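Local coordinates for protein UDP-galactopyranose mutase (Deinococcus radiodurans, PDB 3HDQ) that binds FAD and UDP-galactopyranose and probably interconverts the pyranose and furanose forms of this sugar nucleotide, at residues A[32-37]-A[55-60]; A[40-45]-A[228-233]; A[62-67]-A[237-242]. All coordinates share one frame; numbering follows the deposited sequence.

Interaction 1 (A[32-37]-A[55-60]). With FAD (flavin-adenine dinucleotide), chain L.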
loop_
_atom_site.group_PDB
_atom_site.type_symbol
_atom_site.label_atom_id
_atom_site.label_comp_id
_atom_site.label_asym_id
_atom_site.label_seq_id
_atom_site.Cartn_x
_atom_site.Cartn_y
_atom_site.Cartn_z
ATOM N N TYR A 32 -13.310 0.985 21.289
ATOM C CA TYR A 32 -11.943 0.493 21.465
ATOM C C TYR A 32 -10.929 1.294 20.674
ATOM O O TYR A 32 -11.100 1.526 19.471
ATOM C CB TYR A 32 -11.822 -0.961 21.018
ATOM C CG TYR A 32 -12.583 -1.947 21.848
ATOM C CD1 TYR A 32 -11.966 -2.622 22.888
ATOM C CD2 TYR A 32 -13.908 -2.234 21.574
ATOM C CE1 TYR A 32 -12.653 -3.544 23.647
ATOM C CE2 TYR A 32 -14.605 -3.155 22.321
ATOM C CZ TYR A 32 -13.977 -3.804 23.364
ATOM O OH TYR A 32 -14.668 -4.727 24.125
ATOM N N LEU A 33 -9.873 1.713 21.358
ATOM C CA LEU A 33 -8.677 2.203 20.696
ATOM C C LEU A 33 -7.727 1.009 20.666
ATOM O O LEU A 33 -7.415 0.431 21.713
ATOM C CB LEU A 33 -8.062 3.356 21.488
ATOM C CG LEU A 33 -6.626 3.788 21.199
ATOM C CD1 LEU A 33 -6.487 4.201 19.758
ATOM C CD2 LEU A 33 -6.235 4.945 22.121
ATOM N N ILE A 34 -7.305 0.611 19.473
ATOM C CA ILE A 34 -6.389 -0.514 19.334
ATOM C C ILE A 34 -5.012 -0.034 18.880
ATOM O O ILE A 34 -4.867 0.579 17.826
ATOM C CB ILE A 34 -6.940 -1.553 18.359
ATOM C CG1 ILE A 34 -8.301 -2.050 18.842
ATOM C CG2 ILE A 34 -5.997 -2.717 18.232
ATOM C CD1 ILE A 34 -8.840 -3.212 18.011
ATOM N N VAL A 35 -4.005 -0.293 19.707
ATOM C CA VAL A 35 -2.645 0.170 19.438
ATOM C C VAL A 35 -1.830 -0.925 18.757
ATOM O O VAL A 35 -1.532 -1.961 19.364
ATOM C CB VAL A 35 -1.934 0.623 20.731
ATOM C CG1 VAL A 35 -0.672 1.418 20.396
ATOM C CG2 VAL A 35 -2.882 1.455 21.606
ATOM N N GLY A 36 -1.491 -0.687 17.492
ATOM C CA GLY A 36 -0.768 -1.649 16.671
ATOM C C GLY A 36 -1.669 -2.355 15.670
ATOM O O GLY A 36 -2.722 -2.866 16.044
ATOM N N ALA A 37 -1.257 -2.387 14.404
ATOM C CA ALA A 37 -2.045 -3.021 13.346
ATOM C C ALA A 37 -1.388 -4.296 12.787
ATOM O O ALA A 37 -1.544 -4.625 11.605
ATOM C CB ALA A 37 -2.321 -2.033 12.230
ATOM N N VAL A 55 -14.232 0.990 16.144
ATOM C CA VAL A 55 -12.823 0.775 16.395
ATOM C C VAL A 55 -11.946 1.865 15.782
ATOM O O VAL A 55 -12.126 2.244 14.633
ATOM C CB VAL A 55 -12.398 -0.618 15.879
ATOM C CG1 VAL A 55 -10.918 -0.857 16.122
ATOM C CG2 VAL A 55 -13.243 -1.696 16.557
ATOM N N LEU A 56 -11.017 2.394 16.570
ATOM C CA LEU A 56 -9.942 3.188 16.018
ATOM C C LEU A 56 -8.687 2.362 16.191
ATOM O O LEU A 56 -8.325 2.003 17.319
ATOM C CB LEU A 56 -9.790 4.532 16.740
ATOM C CG LEU A 56 -8.606 5.371 16.244
ATOM C CD1 LEU A 56 -8.811 5.779 14.794
ATOM C CD2 LEU A 56 -8.376 6.597 17.121
ATOM N N ILE A 57 -8.043 2.027 15.076
ATOM C CA ILE A 57 -6.798 1.280 15.151
ATOM C C ILE A 57 -5.653 2.185 14.739
ATOM O O ILE A 57 -5.711 2.856 13.713
ATOM C CB ILE A 57 -6.827 -0.035 14.321
ATOM C CG1 ILE A 57 -5.599 -0.896 14.652
ATOM C CG2 ILE A 57 -6.902 0.260 12.827
ATOM C CD1 ILE A 57 -5.669 -2.343 14.120
ATOM N N VAL A 58 -4.615 2.220 15.559
ATOM C CA VAL A 58 -3.530 3.147 15.321
ATOM C C VAL A 58 -2.192 2.406 15.228
ATOM O O VAL A 58 -1.994 1.372 15.866
ATOM C CB VAL A 58 -3.521 4.233 16.413
ATOM C CG1 VAL A 58 -2.975 3.682 17.728
ATOM C CG2 VAL A 58 -2.727 5.437 15.963
ATOM N N ASP A 59 -1.283 2.915 14.403
ATOM C CA ASP A 59 0.083 2.397 14.389
ATOM C C ASP A 59 1.033 3.548 14.121
ATOM O O ASP A 59 0.742 4.435 13.314
ATOM C CB ASP A 59 0.239 1.296 13.330
ATOM C CG ASP A 59 1.425 0.363 13.610
ATOM O OD1 ASP A 59 2.587 0.832 13.649
ATOM O OD2 ASP A 59 1.189 -0.852 13.770
ATOM N N ARG A 60 2.174 3.545 14.793
ATOM C CA ARG A 60 3.152 4.601 14.576
ATOM C C ARG A 60 3.845 4.420 13.236
ATOM O O ARG A 60 4.435 5.365 12.712
ATOM C CB ARG A 60 4.186 4.627 15.705
ATOM C CG ARG A 60 5.344 3.665 15.507
ATOM C CD ARG A 60 5.670 2.901 16.784
ATOM N NE ARG A 60 6.172 3.765 17.851
ATOM C CZ ARG A 60 6.497 3.335 19.072
ATOM N NH1 ARG A 60 6.385 2.046 19.385
ATOM N NH2 ARG A 60 6.934 4.196 19.986
HETATM P PA FAD L . 3.665 -6.730 15.636
HETATM O O1A FAD L . 3.744 -7.133 14.283
HETATM O O2A FAD L . 4.951 -6.419 16.104
HETATM O O5B FAD L . 2.763 -5.474 15.663
HETATM C C5B FAD L . 2.626 -4.626 16.740
HETATM C C4B FAD L . 2.430 -3.250 16.192
HETATM O O4B FAD L . 2.271 -2.346 17.225
HETATM C C3B FAD L . 3.676 -2.826 15.454
HETATM O O3B FAD L . 3.457 -2.617 14.100
HETATM C C2B FAD L . 4.079 -1.550 16.113
HETATM O O2B FAD L . 4.444 -0.632 15.155
HETATM C C1B FAD L . 2.841 -1.147 16.858
HETATM N N9A FAD L . 3.153 -0.269 17.981
HETATM C C8A FAD L . 3.994 -0.477 19.001
HETATM N N7A FAD L . 3.998 0.563 19.795
HETATM C C5A FAD L . 3.162 1.464 19.304
HETATM C C6A FAD L . 2.775 2.723 19.706
HETATM N N6A FAD L . 3.127 3.184 20.857
HETATM N N1A FAD L . 1.882 3.427 18.982
HETATM C C2A FAD L . 1.375 2.904 17.847
HETATM N N3A FAD L . 1.755 1.671 17.453
HETATM C C4A FAD L . 2.638 0.962 18.153
HETATM N N1 FAD L . 6.079 -15.845 12.311
HETATM C C2 FAD L . 5.687 -16.935 11.642
HETATM O O2 FAD L . 4.677 -17.507 11.923
HETATM N N3 FAD L . 6.452 -17.370 10.636
HETATM C C4 FAD L . 7.593 -16.717 10.305
HETATM O O4 FAD L . 8.281 -17.092 9.417
HETATM C C4X FAD L . 7.974 -15.632 11.003
HETATM N N5 FAD L . 9.120 -15.002 10.675
HETATM C C5X FAD L . 9.500 -13.912 11.371
HETATM C C6 FAD L . 10.662 -13.269 11.020
HETATM C C7 FAD L . 11.056 -12.161 11.716
HETATM C C7M FAD L . 12.304 -11.465 11.357
HETATM C C8 FAD L . 10.293 -11.688 12.743
HETATM C C8M FAD L . 10.771 -10.489 13.472
HETATM C C9 FAD L . 9.122 -12.331 13.088
HETATM C C9A FAD L . 8.718 -13.453 12.409
HETATM N N10 FAD L . 7.558 -14.097 12.729
HETATM C C10 FAD L . 7.206 -15.189 12.019
HETATM C "C1'" FAD L . 6.748 -13.710 13.911
HETATM C "C2'" FAD L . 5.698 -12.666 13.606
HETATM O "O2'" FAD L . 6.385 -11.540 13.191
HETATM C "C3'" FAD L . 4.855 -12.287 14.819
HETATM O "O3'" FAD L . 4.085 -13.290 15.316
HETATM C "C4'" FAD L . 3.762 -11.363 14.424
HETATM O "O4'" FAD L . 4.266 -10.668 13.325
HETATM C "C5'" FAD L . 3.446 -10.491 15.602
HETATM O "O5'" FAD L . 2.205 -9.888 15.576
HETATM P P FAD L . 1.900 -8.770 16.607
HETATM O O1P FAD L . 0.694 -8.131 16.253
HETATM O O2P FAD L . 1.747 -9.399 17.863
HETATM O O3P FAD L . 3.115 -7.793 16.641
#
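Asp-59 OD2 accepts the backbone N-H of Ala-37 at 3.0 Å from N, on the lone pair turned away from OD1, in a nearly straight bond (170° at the hydrogen). The same carboxylate takes both adenosine ribose hydroxyls of FAD: O3B donates to OD2 at 2.9 Å and O2B to OD1 at 2.8 Å. CG, anti to the backbone N (chi1 -158°), carries the carboxylate toward Ala-37 and the ribose. Arg-61 N is a further donor to OD1. An alanine here would probably leave both ribose hydroxyls and the N-H of Ala-37 without their acceptor. Nearby, Gly-36 brings CA within 3.2 Å of FAD O4B, where a CB would collide with the ribose.

Behind this first shell, strands 32-35 and 55-58 run parallel, 18° apart. Backbone bonds such as Ile-34 N to Leu-56 O join them, and Gly-36 N reaches Val-58 O at 2.7 Å where the first strand ends. On one face Leu-33 and Leu-56 run abreast, Leu-33 CD1 4.0 Å from Leu-56 CD2. On the other, the side chains of Ile-34 and Val-55 meet at a slant and both touch Ala-45 of helix 39-50. This is the beta-alpha-beta unit of a Rossmann-like fold, with an acidic residue at the C-terminal end of its second strand: the carboxylate ties glycine turn and ribose together, consistent with selection for both hydroxyls.

Interaction 2 (A[40-45]-A[228-233]). With FAD (flavin-adenine dinucleotide), chain L.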
loop_
_atom_site.group_PDB
_atom_site.type_symbol
_atom_site.label_atom_id
_atom_site.label_comp_id
_atom_site.label_asym_id
_atom_site.label_seq_id
_atom_site.Cartn_x
_atom_site.Cartn_y
_atom_site.Cartn_z
ATOM N N ALA A 40 -2.054 -9.034 15.984
ATOM C CA ALA A 40 -2.764 -8.884 17.255
ATOM C C ALA A 40 -3.868 -7.840 17.162
ATOM O O ALA A 40 -5.036 -8.123 17.448
ATOM C CB ALA A 40 -1.789 -8.533 18.378
ATOM N N GLY A 41 -3.500 -6.626 16.773
ATOM C CA GLY A 41 -4.483 -5.561 16.675
ATOM C C GLY A 41 -5.558 -5.789 15.621
ATOM O O GLY A 41 -6.741 -5.535 15.862
ATOM N N SER A 42 -5.147 -6.264 14.448
ATOM C CA SER A 42 -6.044 -6.372 13.302
ATOM C C SER A 42 -7.094 -7.457 13.484
ATOM O O SER A 42 -8.220 -7.300 13.047
ATOM C CB SER A 42 -5.251 -6.633 12.023
ATOM O OG SER A 42 -4.359 -5.572 11.776
ATOM N N VAL A 43 -6.721 -8.569 14.109
ATOM C CA VAL A 43 -7.680 -9.636 14.348
ATOM C C VAL A 43 -8.729 -9.146 15.337
ATOM O O VAL A 43 -9.918 -9.377 15.151
ATOM C CB VAL A 43 -7.012 -10.910 14.892
ATOM C CG1 VAL A 43 -8.079 -11.890 15.404
ATOM C CG2 VAL A 43 -6.172 -11.571 13.817
ATOM N N LEU A 44 -8.290 -8.458 16.387
ATOM C CA LEU A 44 -9.237 -7.906 17.355
ATOM C C LEU A 44 -10.063 -6.747 16.762
ATOM O O LEU A 44 -11.247 -6.589 17.067
ATOM C CB LEU A 44 -8.530 -7.510 18.650
ATOM C CG LEU A 44 -8.310 -8.698 19.597
ATOM C CD1 LEU A 44 -7.120 -8.484 20.523
ATOM C CD2 LEU A 44 -9.593 -8.980 20.403
ATOM N N ALA A 45 -9.453 -5.965 15.882
ATOM C CA ALA A 45 -10.205 -4.916 15.205
ATOM C C ALA A 45 -11.304 -5.533 14.346
ATOM O O ALA A 45 -12.435 -5.051 14.327
ATOM C CB ALA A 45 -9.287 -4.045 14.368
ATOM N N ASN A 228 -8.180 -6.483 3.694
ATOM C CA ASN A 228 -9.495 -7.114 3.841
ATOM C C ASN A 228 -9.954 -7.199 5.311
ATOM O O ASN A 228 -11.132 -6.988 5.619
ATOM C CB ASN A 228 -9.514 -8.516 3.201
ATOM C CG ASN A 228 -9.340 -8.483 1.677
ATOM O OD1 ASN A 228 -9.702 -7.507 1.002
ATOM N ND2 ASN A 228 -8.785 -9.562 1.131
ATOM N N MET A 229 -9.022 -7.501 6.215
ATOM C CA MET A 229 -9.331 -7.612 7.644
ATOM C C MET A 229 -9.797 -6.287 8.265
ATOM O O MET A 229 -10.621 -6.265 9.180
ATOM C CB MET A 229 -8.109 -8.124 8.406
ATOM C CG MET A 229 -8.266 -9.497 9.028
ATOM S SD MET A 229 -6.713 -10.092 9.759
ATOM C CE MET A 229 -5.921 -10.611 8.268
ATOM N N LEU A 230 -9.263 -5.183 7.761
ATOM C CA LEU A 230 -9.554 -3.870 8.329
ATOM C C LEU A 230 -10.558 -3.086 7.480
ATOM O O LEU A 230 -10.691 -1.875 7.638
ATOM C CB LEU A 230 -8.255 -3.070 8.483
ATOM C CG LEU A 230 -7.115 -3.737 9.264
ATOM C CD1 LEU A 230 -5.897 -2.824 9.327
ATOM C CD2 LEU A 230 -7.578 -4.089 10.652
ATOM N N SER A 231 -11.270 -3.774 6.593
ATOM C CA SER A 231 -12.143 -3.097 5.633
ATOM C C SER A 231 -13.497 -2.642 6.183
ATOM O O SER A 231 -14.131 -1.760 5.601
ATOM C CB SER A 231 -12.372 -3.975 4.394
ATOM O OG SER A 231 -13.067 -5.152 4.752
ATOM N N SER A 232 -13.953 -3.261 7.270
ATOM C CA SER A 232 -15.253 -2.927 7.851
ATOM C C SER A 232 -15.450 -1.418 8.024
ATOM O O SER A 232 -14.513 -0.697 8.368
ATOM C CB SER A 232 -15.445 -3.615 9.205
ATOM O OG SER A 232 -16.509 -3.010 9.932
ATOM N N PRO A 233 -16.677 -0.945 7.789
ATOM C CA PRO A 233 -17.078 0.446 8.058
ATOM C C PRO A 233 -16.840 0.877 9.514
ATOM O O PRO A 233 -16.611 2.055 9.750
ATOM C CB PRO A 233 -18.576 0.449 7.746
ATOM C CG PRO A 233 -18.765 -0.675 6.790
ATOM C CD PRO A 233 -17.751 -1.725 7.158
HETATM P PA FAD L . 3.665 -6.730 15.636
HETATM O O1A FAD L . 3.744 -7.133 14.283
HETATM O O2A FAD L . 4.951 -6.419 16.104
HETATM O O5B FAD L . 2.763 -5.474 15.663
HETATM C C5B FAD L . 2.626 -4.626 16.740
HETATM C C4B FAD L . 2.430 -3.250 16.192
HETATM O O4B FAD L . 2.271 -2.346 17.225
HETATM C C3B FAD L . 3.676 -2.826 15.454
HETATM O O3B FAD L . 3.457 -2.617 14.100
HETATM C C2B FAD L . 4.079 -1.550 16.113
HETATM O O2B FAD L . 4.444 -0.632 15.155
HETATM C C1B FAD L . 2.841 -1.147 16.858
HETATM N N9A FAD L . 3.153 -0.269 17.981
HETATM C C8A FAD L . 3.994 -0.477 19.001
HETATM N N7A FAD L . 3.998 0.563 19.795
HETATM C C5A FAD L . 3.162 1.464 19.304
HETATM C C6A FAD L . 2.775 2.723 19.706
HETATM N N6A FAD L . 3.127 3.184 20.857
HETATM N N1A FAD L . 1.882 3.427 18.982
HETATM C C2A FAD L . 1.375 2.904 17.847
HETATM N N3A FAD L . 1.755 1.671 17.453
HETATM C C4A FAD L . 2.638 0.962 18.153
HETATM N N1 FAD L . 6.079 -15.845 12.311
HETATM C C2 FAD L . 5.687 -16.935 11.642
HETATM O O2 FAD L . 4.677 -17.507 11.923
HETATM N N3 FAD L . 6.452 -17.370 10.636
HETATM C C4 FAD L . 7.593 -16.717 10.305
HETATM O O4 FAD L . 8.281 -17.092 9.417
HETATM C C4X FAD L . 7.974 -15.632 11.003
HETATM N N5 FAD L . 9.120 -15.002 10.675
HETATM C C5X FAD L . 9.500 -13.912 11.371
HETATM C C6 FAD L . 10.662 -13.269 11.020
HETATM C C7 FAD L . 11.056 -12.161 11.716
HETATM C C7M FAD L . 12.304 -11.465 11.357
HETATM C C8 FAD L . 10.293 -11.688 12.743
HETATM C C8M FAD L . 10.771 -10.489 13.472
HETATM C C9 FAD L . 9.122 -12.331 13.088
HETATM C C9A FAD L . 8.718 -13.453 12.409
HETATM N N10 FAD L . 7.558 -14.097 12.729
HETATM C C10 FAD L . 7.206 -15.189 12.019
HETATM C "C1'" FAD L . 6.748 -13.710 13.911
HETATM C "C2'" FAD L . 5.698 -12.666 13.606
HETATM O "O2'" FAD L . 6.385 -11.540 13.191
HETATM C "C3'" FAD L . 4.855 -12.287 14.819
HETATM O "O3'" FAD L . 4.085 -13.290 15.316
HETATM C "C4'" FAD L . 3.762 -11.363 14.424
HETATM O "O4'" FAD L . 4.266 -10.668 13.325
HETATM C "C5'" FAD L . 3.446 -10.491 15.602
HETATM O "O5'" FAD L . 2.205 -9.888 15.576
HETATM P P FAD L . 1.900 -8.770 16.607
HETATM O O1P FAD L . 0.694 -8.131 16.253
HETATM O O2P FAD L . 1.747 -9.399 17.863
HETATM O O3P FAD L . 3.115 -7.793 16.641
#
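Leu-230 presents its CD2 methyl to the flank of Ser-42, 3.7 Å from CB, and the same methyl touches Ala-45 CB, nearly one helical turn on, at 4.1 Å. CG of Leu-230 stands anti to the carbonyl carbon (chi1 -54°), which sets the branch point facing helix 39-50, from where CD2 reaches Ser-42. Ser-42 meets the methyl with both CB and OG, yet the hydrogen bond of OG goes to Gly-38 O, in the turn just before the helix.

Met-229 approaches alongside, its SD lying 4.4 Å from Ser-42 CB and equally far from Val-43 CG2, a looser contact than that of Leu-230. Met-229 is the last residue of helix 222-229, and Leu-230 the first after it to leave helical backbone angles.

At the other end of segment 40-45, Ala-40 N donates to FAD O1P at 2.9 Å, 164° at the hydrogen, as in the glycine-rich turn of dinucleotide-binding folds. The helix therefore meets the diphosphate near its N-terminus, through the amide of Ala-40, and the helix dipole would probably favour the negative charge, while its contact with 228-233 is purely van der Waals, with no hydrogen bond across it.

Interaction 3 (A[62-67]-A[237-242]). With FAD (flavin-adenine dinucleotide), chain L.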
loop_
_atom_site.group_PDB
_atom_site.type_symbol
_atom_site.label_atom_id
_atom_site.label_comp_id
_atom_site.label_asym_id
_atom_site.label_seq_id
_atom_site.Cartn_x
_atom_site.Cartn_y
_atom_site.Cartn_z
ATOM N N PRO A 62 3.928 3.791 9.064
ATOM C CA PRO A 62 3.072 4.413 8.045
ATOM C C PRO A 62 2.285 3.382 7.263
ATOM O O PRO A 62 1.722 3.720 6.231
ATOM C CB PRO A 62 4.068 5.090 7.094
ATOM C CG PRO A 62 5.458 4.554 7.487
ATOM C CD PRO A 62 5.284 3.520 8.558
ATOM N N HIS A 63 2.243 2.143 7.739
ATOM C CA HIS A 63 1.541 1.079 7.028
ATOM C C HIS A 63 0.912 0.126 8.034
ATOM O O HIS A 63 1.284 0.139 9.200
ATOM C CB HIS A 63 2.527 0.310 6.154
ATOM C CG HIS A 63 3.608 -0.364 6.941
ATOM N ND1 HIS A 63 3.363 -1.445 7.758
ATOM C CD2 HIS A 63 4.931 -0.093 7.058
ATOM C CE1 HIS A 63 4.491 -1.819 8.338
ATOM N NE2 HIS A 63 5.456 -1.016 7.930
ATOM N N ILE A 64 -0.029 -0.700 7.581
ATOM C CA ILE A 64 -0.648 -1.712 8.430
ATOM C C ILE A 64 0.173 -3.014 8.418
ATOM O O ILE A 64 1.201 -3.104 7.738
ATOM C CB ILE A 64 -2.101 -2.014 7.981
ATOM C CG1 ILE A 64 -2.113 -2.574 6.551
ATOM C CG2 ILE A 64 -2.955 -0.752 8.071
ATOM C CD1 ILE A 64 -3.483 -2.930 6.010
ATOM N N GLY A 65 -0.271 -4.011 9.177
ATOM C CA GLY A 65 0.343 -5.327 9.107
ATOM C C GLY A 65 1.472 -5.646 10.074
ATOM O O GLY A 65 1.958 -6.778 10.099
ATOM N N GLY A 66 1.889 -4.680 10.885
ATOM C CA GLY A 66 2.989 -4.924 11.806
ATOM C C GLY A 66 4.232 -5.473 11.106
ATOM O O GLY A 66 4.610 -4.990 10.036
ATOM N N ASN A 67 4.865 -6.479 11.716
ATOM C CA ASN A 67 6.070 -7.124 11.173
ATOM C C ASN A 67 5.814 -7.860 9.873
ATOM O O ASN A 67 6.750 -8.139 9.121
ATOM C CB ASN A 67 6.639 -8.163 12.165
ATOM C CG ASN A 67 7.474 -7.535 13.243
ATOM O OD1 ASN A 67 7.859 -6.371 13.131
ATOM N ND2 ASN A 67 7.755 -8.287 14.301
ATOM N N VAL A 237 -8.708 3.653 10.545
ATOM C CA VAL A 237 -7.294 3.302 10.559
ATOM C C VAL A 237 -6.392 4.530 10.564
ATOM O O VAL A 237 -6.404 5.322 9.632
ATOM C CB VAL A 237 -6.938 2.440 9.359
ATOM C CG1 VAL A 237 -5.499 1.952 9.476
ATOM C CG2 VAL A 237 -7.912 1.277 9.240
ATOM N N MET A 238 -5.596 4.667 11.614
ATOM C CA MET A 238 -4.747 5.837 11.793
ATOM C C MET A 238 -3.264 5.453 11.743
ATOM O O MET A 238 -2.764 4.720 12.604
ATOM C CB MET A 238 -5.079 6.495 13.128
ATOM C CG MET A 238 -4.704 7.937 13.229
ATOM S SD MET A 238 -5.424 8.689 14.700
ATOM C CE MET A 238 -5.002 10.381 14.331
ATOM N N LEU A 239 -2.564 5.947 10.730
ATOM C CA LEU A 239 -1.169 5.583 10.533
ATOM C C LEU A 239 -0.226 6.739 10.856
ATOM O O LEU A 239 -0.653 7.884 10.978
ATOM C CB LEU A 239 -0.949 5.045 9.106
ATOM C CG LEU A 239 -1.796 3.801 8.780
ATOM C CD1 LEU A 239 -1.518 3.264 7.392
ATOM C CD2 LEU A 239 -1.566 2.713 9.814
ATOM N N ASN A 240 1.058 6.427 10.992
ATOM C CA ASN A 240 2.057 7.418 11.344
ATOM C C ASN A 240 1.746 8.066 12.696
ATOM O O ASN A 240 2.034 9.245 12.917
ATOM C CB ASN A 240 2.158 8.483 10.250
ATOM C CG ASN A 240 3.541 9.100 10.181
ATOM O OD1 ASN A 240 4.540 8.414 10.400
ATOM N ND2 ASN A 240 3.610 10.400 9.886
ATOM N N THR A 241 1.169 7.281 13.599
ATOM C CA THR A 241 0.616 7.816 14.842
ATOM C C THR A 241 0.920 6.986 16.099
ATOM O O THR A 241 0.387 5.902 16.283
ATOM C CB THR A 241 -0.908 7.985 14.715
ATOM O OG1 THR A 241 -1.209 8.804 13.575
ATOM C CG2 THR A 241 -1.488 8.610 15.971
ATOM N N ASP A 242 1.783 7.503 16.966
ATOM C CA ASP A 242 1.970 6.913 18.290
ATOM C C ASP A 242 0.694 7.151 19.079
ATOM O O ASP A 242 0.209 8.279 19.115
ATOM C CB ASP A 242 3.150 7.580 19.004
ATOM C CG ASP A 242 3.634 6.784 20.217
ATOM O OD1 ASP A 242 2.856 6.603 21.179
ATOM O OD2 ASP A 242 4.804 6.347 20.204
HETATM P PA FAD L . 3.665 -6.730 15.636
HETATM O O1A FAD L . 3.744 -7.133 14.283
HETATM O O2A FAD L . 4.951 -6.419 16.104
HETATM O O5B FAD L . 2.763 -5.474 15.663
HETATM C C5B FAD L . 2.626 -4.626 16.740
HETATM C C4B FAD L . 2.430 -3.250 16.192
HETATM O O4B FAD L . 2.271 -2.346 17.225
HETATM C C3B FAD L . 3.676 -2.826 15.454
HETATM O O3B FAD L . 3.457 -2.617 14.100
HETATM C C2B FAD L . 4.079 -1.550 16.113
HETATM O O2B FAD L . 4.444 -0.632 15.155
HETATM C C1B FAD L . 2.841 -1.147 16.858
HETATM N N9A FAD L . 3.153 -0.269 17.981
HETATM C C8A FAD L . 3.994 -0.477 19.001
HETATM N N7A FAD L . 3.998 0.563 19.795
HETATM C C5A FAD L . 3.162 1.464 19.304
HETATM C C6A FAD L . 2.775 2.723 19.706
HETATM N N6A FAD L . 3.127 3.184 20.857
HETATM N N1A FAD L . 1.882 3.427 18.982
HETATM C C2A FAD L . 1.375 2.904 17.847
HETATM N N3A FAD L . 1.755 1.671 17.453
HETATM C C4A FAD L . 2.638 0.962 18.153
HETATM N N1 FAD L . 6.079 -15.845 12.311
HETATM C C2 FAD L . 5.687 -16.935 11.642
HETATM O O2 FAD L . 4.677 -17.507 11.923
HETATM N N3 FAD L . 6.452 -17.370 10.636
HETATM C C4 FAD L . 7.593 -16.717 10.305
HETATM O O4 FAD L . 8.281 -17.092 9.417
HETATM C C4X FAD L . 7.974 -15.632 11.003
HETATM N N5 FAD L . 9.120 -15.002 10.675
HETATM C C5X FAD L . 9.500 -13.912 11.371
HETATM C C6 FAD L . 10.662 -13.269 11.020
HETATM C C7 FAD L . 11.056 -12.161 11.716
HETATM C C7M FAD L . 12.304 -11.465 11.357
HETATM C C8 FAD L . 10.293 -11.688 12.743
HETATM C C8M FAD L . 10.771 -10.489 13.472
HETATM C C9 FAD L . 9.122 -12.331 13.088
HETATM C C9A FAD L . 8.718 -13.453 12.409
HETATM N N10 FAD L . 7.558 -14.097 12.729
HETATM C C10 FAD L . 7.206 -15.189 12.019
HETATM C "C1'" FAD L . 6.748 -13.710 13.911
HETATM C "C2'" FAD L . 5.698 -12.666 13.606
HETATM O "O2'" FAD L . 6.385 -11.540 13.191
HETATM C "C3'" FAD L . 4.855 -12.287 14.819
HETATM O "O3'" FAD L . 4.085 -13.290 15.316
HETATM C "C4'" FAD L . 3.762 -11.363 14.424
HETATM O "O4'" FAD L . 4.266 -10.668 13.325
HETATM C "C5'" FAD L . 3.446 -10.491 15.602
HETATM O "O5'" FAD L . 2.205 -9.888 15.576
HETATM P P FAD L . 1.900 -8.770 16.607
HETATM O O1P FAD L . 0.694 -8.131 16.253
HETATM O O2P FAD L . 1.747 -9.399 17.863
HETATM O O3P FAD L . 3.115 -7.793 16.641
#
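His-63 ND1 donates to Ile-64 O at 2.7 Å, a bond inside the loop that meets strand 237-239. The acceptor lies close to the ring plane, whereas the donor sits above the carbonyl plane, 40° out of it. With NE2 bonded to Tyr-82 OH and the ring stacked on Tyr-69, the imidazole is restrained in rotation, and the bond ties it to the Ile-64 carbonyl, next in the loop to the backbone that Leu-239 packs on.

Leu-239 CD1 lies 3.5 Å from Pro-62 O and 3.8 Å from His-63 CA, and its CD2 comes beside the carbonyl of His-63. CD2 touches Ile-64 CG2 at 4.1 Å, the two side chains lying at a slant. The same isoleucine methyl meets Val-237 CG1 at 4.0 Å, these side chains crossing at about a right angle. In Ile-64, CG1 takes the crowded position (chi1 62°), and CG2, beside the backbone N and anti to the carbonyl carbon, is the branch that meets both partners.

Both segments lead on to FAD. Gly-66 passes with CA 3.3 Å from FAD O3B; Asn-67 N then donates to FAD O1A at 2.9 Å. Beyond the strand, Asp-242 OD1 receives a weak bond from FAD N6A at 3.4 Å, and its OD2 forms a salt bridge with Arg-60. The contact thus joins the loop after the second strand of a Rossmann-like FAD-binding fold to the outermost strand this chain gives the sheet, which continues antiparallel into the second subunit.

Overall arrangement
Interactions 1 and 2 are buried, while interaction 3 is a surface contact whose strand pairs with one of the second subunit. Interaction 1 alone is built on backbone hydrogen bonds between strands; the other two depend on apolar packing across their segments. Helix 39-50, which belongs to interaction 2, connects the two strands of interaction 1 and packs on them through Ala-45. Strand 235-239 of interaction 3 extends the same parallel sheet next to 55-58, with Met-238 N probably bonded to Ile-57 O. Interactions 2 and 3 meet where Leu-230 CD1 touches Ile-64 CG2. All three reach FAD: ribose and adenine for interaction 1, diphosphate for 2, and diphosphate, ribose and adenine for 3.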